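Local structure of uncharacterized protein (Vibrio parahaemolyticus M0605, 3X0T) at residues S40-T46 with F105-H111; N45-E50 with V74-E78; T52-Q56 with Y80-P85. The protein is PirA, a jelly-roll component of a plasmid-encoded toxin of this marine pathogen, and probably takes part in pore formation. All coordinates share one frame; numbering follows the deposited sequence.

Contact 1 of 3, residues S40-T46 with F105-H111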
loop_
_atom_site.group_PDB
_atom_site.type_symbol
_atom_site.label_atom_id
_atom_site.label_comp_id
_atom_site.label_asym_id
_atom_site.label_seq_id
_atom_site.Cartn_x
_atom_site.Cartn_y
_atom_site.Cartn_z
ATOM N N SER A 40 1.093 -4.735 -6.574
ATOM C CA SER A 40 1.371 -5.344 -5.251
ATOM C C SER A 40 2.605 -4.710 -4.647
ATOM O O SER A 40 3.489 -4.234 -5.372
ATOM C CB SER A 40 1.676 -6.863 -5.464
ATOM O OG SER A 40 0.517 -7.488 -5.988
ATOM N N VAL A 41 2.721 -4.784 -3.308
ATOM C CA VAL A 41 3.903 -4.217 -2.635
ATOM C C VAL A 41 4.220 -5.146 -1.464
ATOM O O VAL A 41 3.408 -5.928 -1.025
ATOM C CB VAL A 41 3.658 -2.804 -2.092
ATOM C CG1 VAL A 41 3.215 -1.898 -3.208
ATOM C CG2 VAL A 41 2.693 -2.751 -0.949
ATOM N N ASP A 42 5.467 -4.987 -0.991
ATOM C CA ASP A 42 5.786 -5.507 0.329
ATOM C C ASP A 42 6.037 -4.328 1.253
ATOM O O ASP A 42 6.561 -3.297 0.857
ATOM C CB ASP A 42 7.073 -6.383 0.351
ATOM C CG ASP A 42 7.065 -7.361 -0.730
ATOM O OD1 ASP A 42 6.102 -8.063 -0.892
ATOM O OD2 ASP A 42 8.119 -7.418 -1.437
ATOM N N ILE A 43 5.634 -4.468 2.509
ATOM C CA ILE A 43 5.911 -3.455 3.515
ATOM C C ILE A 43 6.861 -4.059 4.595
ATOM O O ILE A 43 6.562 -5.134 5.129
ATOM C CB ILE A 43 4.609 -2.978 4.190
ATOM C CG1 ILE A 43 4.983 -1.982 5.335
ATOM C CG2 ILE A 43 3.671 -4.092 4.696
ATOM C CD1 ILE A 43 3.775 -1.270 5.949
ATOM N N GLU A 44 7.957 -3.324 4.873
ATOM C CA GLU A 44 8.828 -3.661 6.006
ATOM C C GLU A 44 8.580 -2.569 7.055
ATOM O O GLU A 44 8.782 -1.399 6.829
ATOM C CB GLU A 44 10.313 -3.614 5.520
ATOM C CG GLU A 44 11.267 -3.876 6.635
ATOM C CD GLU A 44 12.722 -3.620 6.270
ATOM O OE1 GLU A 44 13.029 -3.010 5.185
ATOM O OE2 GLU A 44 13.585 -3.942 7.123
ATOM N N ASN A 45 8.162 -3.039 8.239
ATOM C CA ASN A 45 7.945 -2.120 9.344
ATOM C C ASN A 45 9.251 -1.875 10.084
ATOM O O ASN A 45 9.799 -2.845 10.644
ATOM C CB ASN A 45 6.913 -2.748 10.245
ATOM C CG ASN A 45 6.555 -1.843 11.443
ATOM O OD1 ASN A 45 7.258 -0.867 11.738
ATOM N ND2 ASN A 45 5.432 -2.164 12.074
ATOM N N THR A 46 9.790 -0.655 10.017
ATOM C CA THR A 46 11.119 -0.346 10.565
ATOM C C THR A 46 10.988 0.516 11.850
ATOM O O THR A 46 12.002 1.053 12.329
ATOM C CB THR A 46 11.989 0.329 9.557
ATOM O OG1 THR A 46 11.418 1.619 9.284
ATOM C CG2 THR A 46 12.164 -0.478 8.294
ATOM N N PHE A 105 7.202 3.980 10.992
ATOM C CA PHE A 105 8.231 4.061 9.905
ATOM C C PHE A 105 8.112 2.781 9.130
ATOM O O PHE A 105 8.006 1.671 9.676
ATOM C CB PHE A 105 9.672 4.174 10.477
ATOM C CG PHE A 105 9.883 5.424 11.273
ATOM C CD1 PHE A 105 9.595 5.424 12.662
ATOM C CD2 PHE A 105 10.322 6.586 10.628
ATOM C CE1 PHE A 105 9.806 6.626 13.403
ATOM C CE2 PHE A 105 10.462 7.757 11.428
ATOM C CZ PHE A 105 10.203 7.752 12.773
ATOM N N CYS A 106 8.213 2.853 7.798
ATOM C CA CYS A 106 8.244 1.647 6.995
ATOM C C CYS A 106 8.963 1.953 5.687
ATOM O O CYS A 106 9.172 3.084 5.271
ATOM C CB CYS A 106 6.841 1.127 6.716
ATOM S SG CYS A 106 5.764 2.166 5.751
ATOM N N THR A 107 9.361 0.827 5.040
ATOM C CA THR A 107 9.834 0.879 3.638
ATOM C C THR A 107 8.822 0.009 2.827
ATOM O O THR A 107 8.441 -1.093 3.237
ATOM C CB THR A 107 11.254 0.314 3.537
ATOM O OG1 THR A 107 12.130 1.137 4.333
ATOM C CG2 THR A 107 11.702 0.321 2.060
ATOM N N ILE A 108 8.448 0.565 1.668
ATOM C CA ILE A 108 7.559 -0.141 0.748
ATOM C C ILE A 108 8.449 -0.548 -0.480
ATOM O O ILE A 108 9.168 0.289 -0.994
ATOM C CB ILE A 108 6.389 0.782 0.346
ATOM C CG1 ILE A 108 5.569 1.180 1.567
ATOM C CG2 ILE A 108 5.501 0.025 -0.691
ATOM C CD1 ILE A 108 4.778 0.098 2.198
ATOM N N TYR A 109 8.249 -1.806 -0.900
ATOM C CA TYR A 109 8.943 -2.373 -2.071
ATOM C C TYR A 109 7.819 -2.605 -3.101
ATOM O O TYR A 109 6.874 -3.344 -2.843
ATOM C CB TYR A 109 9.644 -3.652 -1.677
ATOM C CG TYR A 109 10.648 -3.374 -0.587
ATOM C CD1 TYR A 109 11.920 -2.995 -0.908
ATOM C CD2 TYR A 109 10.291 -3.542 0.737
ATOM C CE1 TYR A 109 12.852 -2.720 0.082
ATOM C CE2 TYR A 109 11.241 -3.294 1.781
ATOM C CZ TYR A 109 12.515 -2.886 1.414
ATOM O OH TYR A 109 13.491 -2.634 2.411
ATOM N N TYR A 110 7.975 -1.964 -4.242
ATOM C CA TYR A 110 6.885 -1.965 -5.241
ATOM C C TYR A 110 7.209 -3.028 -6.296
ATOM O O TYR A 110 8.285 -3.016 -6.919
ATOM C CB TYR A 110 6.858 -0.590 -5.923
ATOM C CG TYR A 110 6.520 0.508 -4.937
ATOM C CD1 TYR A 110 5.197 0.881 -4.685
ATOM C CD2 TYR A 110 7.532 1.114 -4.188
ATOM C CE1 TYR A 110 4.891 1.882 -3.687
ATOM C CE2 TYR A 110 7.277 2.101 -3.217
ATOM C CZ TYR A 110 5.961 2.460 -2.991
ATOM O OH TYR A 110 5.708 3.422 -2.019
ATOM N N HIS A 111 6.229 -3.909 -6.499
ATOM C CA HIS A 111 6.427 -5.011 -7.464
ATOM C C HIS A 111 6.094 -4.532 -8.815
ATOM O O HIS A 111 4.912 -4.502 -9.152
ATOM C CB HIS A 111 5.724 -6.265 -7.100
ATOM C CG HIS A 111 6.414 -6.870 -5.943
ATOM N ND1 HIS A 111 7.660 -7.493 -6.018
ATOM C CD2 HIS A 111 6.101 -6.833 -4.642
ATOM C CE1 HIS A 111 7.994 -7.912 -4.808
ATOM N NE2 HIS A 111 6.996 -7.630 -3.986
HETATM O O HOH W 1 2.311 -5.780 -8.979
HETATM O O HOH W 2 14.378 -0.571 5.221
HETATM O O HOH W 3 6.444 1.663 12.611
HETATM O O HOH W 4 12.051 2.601 6.796
#

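Contact 2 of 3, residues N45-E50 with V74-E78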
loop_
_atom_site.group_PDB
_atom_site.type_symbol
_atom_site.label_atom_id
_atom_site.label_comp_id
_atom_site.label_asym_id
_atom_site.label_seq_id
_atom_site.Cartn_x
_atom_site.Cartn_y
_atom_site.Cartn_z
ATOM N N ASN A 45 8.162 -3.039 8.239
ATOM C CA ASN A 45 7.945 -2.120 9.344
ATOM C C ASN A 45 9.251 -1.875 10.084
ATOM O O ASN A 45 9.799 -2.845 10.644
ATOM C CB ASN A 45 6.913 -2.748 10.245
ATOM C CG ASN A 45 6.555 -1.843 11.443
ATOM O OD1 ASN A 45 7.258 -0.867 11.738
ATOM N ND2 ASN A 45 5.432 -2.164 12.074
ATOM N N THR A 46 9.790 -0.655 10.017
ATOM C CA THR A 46 11.119 -0.346 10.565
ATOM C C THR A 46 10.988 0.516 11.850
ATOM O O THR A 46 12.002 1.053 12.329
ATOM C CB THR A 46 11.989 0.329 9.557
ATOM O OG1 THR A 46 11.418 1.619 9.284
ATOM C CG2 THR A 46 12.164 -0.478 8.294
ATOM N N GLY A 47 9.786 0.612 12.366
ATOM C CA GLY A 47 9.538 1.366 13.620
ATOM C C GLY A 47 9.320 0.401 14.762
ATOM O O GLY A 47 9.656 -0.778 14.696
ATOM N N ARG A 48 8.878 0.955 15.879
ATOM C CA ARG A 48 8.803 0.175 17.148
ATOM C C ARG A 48 7.431 -0.405 17.395
ATOM O O ARG A 48 7.329 -1.296 18.234
ATOM C CB ARG A 48 9.225 1.059 18.358
ATOM C CG ARG A 48 10.632 1.629 18.201
ATOM C CD ARG A 48 11.107 2.193 19.507
ATOM N NE ARG A 48 11.558 1.142 20.462
ATOM C CZ ARG A 48 10.891 0.749 21.548
ATOM N NH1 ARG A 48 9.696 1.292 21.858
ATOM N NH2 ARG A 48 11.464 -0.182 22.262
ATOM N N GLY A 49 6.398 0.054 16.707
ATOM C CA GLY A 49 5.051 -0.423 16.945
ATOM C C GLY A 49 4.436 -0.939 15.658
ATOM O O GLY A 49 4.974 -0.805 14.580
ATOM N N GLU A 50 3.239 -1.482 15.808
ATOM C CA GLU A 50 2.564 -2.121 14.643
ATOM C C GLU A 50 1.964 -1.052 13.694
ATOM O O GLU A 50 1.623 0.070 14.102
ATOM C CB GLU A 50 1.442 -3.044 15.086
ATOM C CG GLU A 50 0.265 -2.397 15.705
ATOM C CD GLU A 50 -0.722 -3.327 16.367
ATOM O OE1 GLU A 50 -0.557 -4.555 16.482
ATOM O OE2 GLU A 50 -1.694 -2.745 16.920
ATOM N N VAL A 74 0.915 -5.349 10.480
ATOM C CA VAL A 74 2.312 -5.690 10.385
ATOM C C VAL A 74 3.054 -5.263 11.639
ATOM O O VAL A 74 3.066 -4.090 11.968
ATOM C CB VAL A 74 2.948 -5.007 9.135
ATOM C CG1 VAL A 74 4.363 -5.476 8.940
ATOM C CG2 VAL A 74 2.081 -5.281 7.859
ATOM N N GLN A 75 3.652 -6.199 12.375
ATOM C CA GLN A 75 4.392 -5.875 13.624
ATOM C C GLN A 75 5.791 -5.304 13.335
ATOM O O GLN A 75 6.271 -5.402 12.213
ATOM C CB GLN A 75 4.529 -7.099 14.502
ATOM C CG GLN A 75 3.201 -7.740 14.808
ATOM C CD GLN A 75 2.357 -6.786 15.657
ATOM O OE1 GLN A 75 2.828 -6.090 16.608
ATOM N NE2 GLN A 75 1.086 -6.662 15.303
ATOM N N ARG A 76 6.448 -4.787 14.393
ATOM C CA ARG A 76 7.792 -4.172 14.173
ATOM C C ARG A 76 8.689 -5.214 13.563
ATOM O O ARG A 76 8.571 -6.386 13.960
ATOM C CB ARG A 76 8.346 -3.504 15.506
ATOM C CG ARG A 76 8.764 -4.506 16.575
ATOM C CD ARG A 76 9.559 -3.871 17.676
ATOM N NE ARG A 76 10.873 -3.491 17.147
ATOM C CZ ARG A 76 11.814 -2.708 17.672
ATOM N NH1 ARG A 76 11.605 -2.221 18.888
ATOM N NH2 ARG A 76 12.952 -2.517 16.981
ATOM N N ASP A 77 9.571 -4.746 12.691
ATOM C CA ASP A 77 10.604 -5.553 12.058
ATOM C C ASP A 77 10.027 -6.574 11.038
ATOM O O ASP A 77 10.848 -7.279 10.416
ATOM C CB ASP A 77 11.505 -6.312 13.031
ATOM C CG ASP A 77 11.940 -5.522 14.246
ATOM O OD1 ASP A 77 12.301 -4.341 14.227
ATOM O OD2 ASP A 77 11.934 -6.136 15.304
ATOM N N GLU A 78 8.723 -6.740 10.901
ATOM C CA GLU A 78 8.208 -7.730 9.960
ATOM C C GLU A 78 8.116 -7.136 8.568
ATOM O O GLU A 78 7.934 -5.913 8.395
ATOM C CB GLU A 78 6.766 -8.150 10.312
ATOM C CG GLU A 78 6.594 -8.947 11.617
ATOM C CD GLU A 78 5.105 -9.397 11.842
ATOM O OE1 GLU A 78 4.053 -8.859 11.277
ATOM O OE2 GLU A 78 5.140 -10.319 12.674
HETATM O O HOH W 5 11.997 -1.912 13.479
HETATM O O HOH W 6 1.819 -4.965 18.782
#

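Contact 3 of 3, residues T52-Q56 with Y80-P85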
loop_
_atom_site.group_PDB
_atom_site.type_symbol
_atom_site.label_atom_id
_atom_site.label_comp_id
_atom_site.label_asym_id
_atom_site.label_seq_id
_atom_site.Cartn_x
_atom_site.Cartn_y
_atom_site.Cartn_z
ATOM N N THR A 52 -1.032 -0.814 10.253
ATOM C CA THR A 52 -1.962 -1.493 9.328
ATOM C C THR A 52 -1.689 -1.058 7.881
ATOM O O THR A 52 -1.485 0.137 7.661
ATOM C CB THR A 52 -3.384 -1.143 9.702
ATOM O OG1 THR A 52 -3.644 -1.720 10.993
ATOM C CG2 THR A 52 -4.395 -1.722 8.711
ATOM N N ILE A 53 -1.652 -1.989 6.946
ATOM C CA ILE A 53 -1.614 -1.639 5.540
ATOM C C ILE A 53 -2.947 -1.998 4.923
ATOM O O ILE A 53 -3.510 -3.080 5.209
ATOM C CB ILE A 53 -0.418 -2.294 4.829
ATOM C CG1 ILE A 53 -0.247 -1.692 3.423
ATOM C CG2 ILE A 53 -0.474 -3.819 4.822
ATOM C CD1 ILE A 53 1.059 -2.075 2.761
ATOM N N GLN A 54 -3.466 -1.110 4.088
ATOM C CA GLN A 54 -4.746 -1.393 3.405
ATOM C C GLN A 54 -4.648 -1.114 1.919
ATOM O O GLN A 54 -4.008 -0.147 1.477
ATOM C CB GLN A 54 -5.937 -0.548 3.943
ATOM C CG GLN A 54 -6.159 -0.780 5.437
ATOM C CD GLN A 54 -7.432 -0.244 5.901
ATOM O OE1 GLN A 54 -7.944 0.810 5.461
ATOM N NE2 GLN A 54 -8.013 -1.002 6.869
ATOM N N TYR A 55 -5.311 -1.964 1.151
ATOM C CA TYR A 55 -5.549 -1.748 -0.277
ATOM C C TYR A 55 -6.964 -1.199 -0.399
ATOM O O TYR A 55 -7.883 -1.870 0.026
ATOM C CB TYR A 55 -5.380 -3.059 -1.058
ATOM C CG TYR A 55 -5.010 -2.857 -2.474
ATOM C CD1 TYR A 55 -5.928 -2.307 -3.404
ATOM C CD2 TYR A 55 -3.717 -3.121 -2.928
ATOM C CE1 TYR A 55 -5.540 -2.034 -4.710
ATOM C CE2 TYR A 55 -3.332 -2.834 -4.223
ATOM C CZ TYR A 55 -4.245 -2.290 -5.113
ATOM O OH TYR A 55 -3.821 -2.011 -6.394
ATOM N N GLN A 56 -7.102 0.007 -0.955
ATOM C CA GLN A 56 -8.397 0.679 -1.030
ATOM C C GLN A 56 -8.765 0.986 -2.469
ATOM O O GLN A 56 -7.864 1.076 -3.331
ATOM C CB GLN A 56 -8.366 1.963 -0.235
ATOM C CG GLN A 56 -8.137 1.718 1.252
ATOM C CD GLN A 56 -8.247 2.975 2.082
ATOM O OE1 GLN A 56 -8.389 4.089 1.547
ATOM N NE2 GLN A 56 -8.186 2.813 3.403
ATOM N N TYR A 80 5.761 -7.879 5.066
ATOM C CA TYR A 80 4.533 -8.495 4.648
ATOM C C TYR A 80 4.194 -8.212 3.179
ATOM O O TYR A 80 4.401 -7.086 2.745
ATOM C CB TYR A 80 3.378 -7.972 5.474
ATOM C CG TYR A 80 2.063 -8.446 5.039
ATOM C CD1 TYR A 80 1.678 -9.779 5.301
ATOM C CD2 TYR A 80 1.178 -7.630 4.308
ATOM C CE1 TYR A 80 0.445 -10.246 4.898
ATOM C CE2 TYR A 80 -0.080 -8.099 3.936
ATOM C CZ TYR A 80 -0.419 -9.431 4.226
ATOM O OH TYR A 80 -1.675 -9.873 3.820
ATOM N N HIS A 81 3.744 -9.223 2.432
ATOM C CA HIS A 81 3.386 -9.030 0.993
ATOM C C HIS A 81 1.925 -8.780 0.840
ATOM O O HIS A 81 1.064 -9.579 1.241
ATOM C CB HIS A 81 3.740 -10.321 0.239
ATOM C CG HIS A 81 3.322 -10.199 -1.188
ATOM N ND1 HIS A 81 4.004 -9.419 -2.106
ATOM C CD2 HIS A 81 2.285 -10.702 -1.876
ATOM C CE1 HIS A 81 3.413 -9.443 -3.301
ATOM N NE2 HIS A 81 2.371 -10.230 -3.186
ATOM N N LEU A 82 1.584 -7.562 0.351
ATOM C CA LEU A 82 0.213 -7.213 0.024
ATOM C C LEU A 82 0.020 -7.405 -1.459
ATOM O O LEU A 82 0.495 -6.623 -2.300
ATOM C CB LEU A 82 -0.015 -5.731 0.395
ATOM C CG LEU A 82 -1.396 -5.171 0.062
ATOM C CD1 LEU A 82 -2.478 -5.965 0.742
ATOM C CD2 LEU A 82 -1.480 -3.709 0.385
ATOM N N GLN A 83 -0.684 -8.496 -1.796
ATOM C CA GLN A 83 -0.966 -8.768 -3.215
ATOM C C GLN A 83 -2.174 -7.920 -3.655
ATOM O O GLN A 83 -3.192 -7.895 -2.971
ATOM C CB GLN A 83 -1.263 -10.293 -3.319
ATOM C CG GLN A 83 -1.603 -10.738 -4.739
ATOM C CD GLN A 83 -0.395 -10.660 -5.718
ATOM O OE1 GLN A 83 0.776 -10.625 -5.337
ATOM N NE2 GLN A 83 -0.751 -10.654 -6.999
ATOM N N ARG A 84 -2.064 -7.331 -4.832
ATOM C CA ARG A 84 -3.173 -6.534 -5.315
ATOM C C ARG A 84 -4.411 -7.389 -5.513
ATOM O O ARG A 84 -4.298 -8.574 -5.837
ATOM C CB ARG A 84 -2.802 -5.914 -6.641
ATOM C CG ARG A 84 -2.641 -6.964 -7.725
ATOM C CD ARG A 84 -2.199 -6.305 -8.989
ATOM N NE ARG A 84 -2.022 -7.320 -10.051
ATOM C CZ ARG A 84 -1.295 -7.145 -11.159
ATOM N NH1 ARG A 84 -0.657 -6.040 -11.323
ATOM N NH2 ARG A 84 -1.245 -8.097 -12.117
ATOM N N PRO A 85 -5.636 -6.854 -5.378
ATOM C CA PRO A 85 -6.831 -7.603 -5.794
ATOM C C PRO A 85 -6.724 -8.015 -7.240
ATOM O O PRO A 85 -6.136 -7.335 -8.075
ATOM C CB PRO A 85 -7.964 -6.588 -5.567
ATOM C CG PRO A 85 -7.422 -5.652 -4.500
ATOM C CD PRO A 85 -5.959 -5.497 -4.879
#

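Contact 1 of 3, residues S40-T46 with F105-H111
Strands 41-45 and 104-110 pair antiparallel in the middle of one four-stranded sheet of the jelly roll, in register from Val41 beside Tyr110 to Asn45 beside Cys106. Asp42 with Tyr109 and Glu44 with Thr107 are the hydrogen-bonded pairs, each with two backbone bonds; in the second, Glu44 N meets Thr107 O at 2.8 Å. His111 N to Ser40 O and Thr46 N to Phe105 O carry the bonding past the paired residues, and a water joins Ser40 N to His111 O. Val41, Ile43, Cys106 and Ile108 point into the sandwich; Val41 and Ile43 meet Ile53 as well as strand 91-98, Cys106 meets Leu51, and Ile108 meets Trp15. The two branches of Ile108 divide the work. Ile108 CD1, swung round by chi2 of -69°, rests 3.7 Å from Ile43 CB, while Ile108 CG2 lies near Val41 CB (3.7 Å) and over the rim of one face of the Tyr110 ring. The other face of the sheet is polar. Glu44, extended beyond CG, crosses the Tyr109 side chain at a slant, its CB in plane at the ring edge, and Glu44 OE1 accepts from Tyr109 OH at 2.8 Å almost along its own C-O direction; carboxylate and ring are only 27° apart. A water also ties Glu44 OE1 to Thr107 OG1, which bonds Asp14 as well. Further along, the Asp42 carboxylate stands 73° to the plane of the His111 ring. His111 NE2 gives it two weak bonds, 2.8 Å to Asp42 OD2 and 3.2 Å to Asp42 OD1, the latter lying in the ring plane. Asp42 OD1 has a further partner in His81 ND1, and the rings of His81 and His111 meet. A carboxylate shared in this way would be expected to favour positive charge on the two imidazoles.

Contact 2 of 3, residues N45-E50 with V74-E78
Asn45 and the turn Gln75-Glu78 hold two loops together. From Asn45 CB, which lies 3.4 Å from Gln75 O and also touches Val74 CG1, the side chain runs with CG trans to the backbone N (chi1 -178°) and brings its amide between the loops. At the tip, Asn45 ND2 donates within the amide plane to Val74 O at 3.1 Å, approaching from above that carbonyl's plane, and to Gly49 O at 2.9 Å. Asn45 OD1 accepts from Gly47 N at 3.0 Å, forming an Asx turn. The amide is thus fixed in rotation by three bonds, two of them to its own loop. Its backbone is tied as well: Asn45 N donates to Glu78 O at 2.9 Å, and Asn45 O accepts weakly from Asp77 N. Gln75 NE2 and Glu50 OE1 join the loops at 2.9 Å through the anti lone pair of the acid. The Arg76 guanidinium lies with one face toward Arg48 CA and Gly47 O and forms a weakly bonded salt bridge with Asp77. Both loops cross from one sheet to the other at one end of the sandwich: 41-45 to 51-58, and 67-74 back to 79-82; Val74 continues into the backbone pairing with Leu51.

Contact 3 of 3, residues T52-Q56 with Y80-P85
Tyr55 OH is gripped by Gln92 OE1 and, weakly, by Arg39 N, which pins the far end of a ring that packs against Leu82, Arg84 and Pro85. Pro85 CD sits over the centre of one face, 3.4 Å from the centroid of the Tyr55 ring and 8° off its normal, a close CH-pi contact. Leu82 CD2 comes instead to the ring edge, 4.0 Å from Tyr55 CD2, and Arg84 runs alongside, its CA 3.9 Å from Tyr55 CE2. In one of its two conformers the Arg84 chain then leads away, extended, to the carbonyl of Gly38. In Leu82, chi1 (177°) sends CG toward strand 51-58, and chi2 (58°) turns CD2 to it. There Leu82 CD2 also meets Ile53 CD1 at 3.8 Å, wedged between that isoleucine and the tyrosine. Ile53 CG2 in turn touches Tyr80 CD2 at 4.2 Å. Strands 51-58 and 79-82 belong to different sheets, and their short segments run nearly parallel, 9.2 Å apart. With no hydrogen bond between the segments, the two sheets cohere here through apolar carbon contacts, and the hydroxyl buried alongside gets its polar partners from other parts of the chain.

How the contacts relate
Contact 1 builds a sheet, contact 3 packs that sheet on its partner, and contact 2 ties the connections between the two at one end. Contacts 1 and 3, centres about 10 Å apart, meet through strand pairing: Val41 O lies 2.8 Å from Leu82 N. Their polar link, Asp42 OD1 to His81 ND1, is also 2.8 Å. Contact 2, its centre about 11 Å from that of contact 1, begins where strand 41-45 ends and shares Asn45 and Thr46 with it. Val74 CG2 reaches Ile43 CG2 at 3.7 Å and Tyr80 CB at 3.8 Å, linking the end loops to the sandwich interior. Along the chain, contacts 2 and 3 both nest inside contact 1.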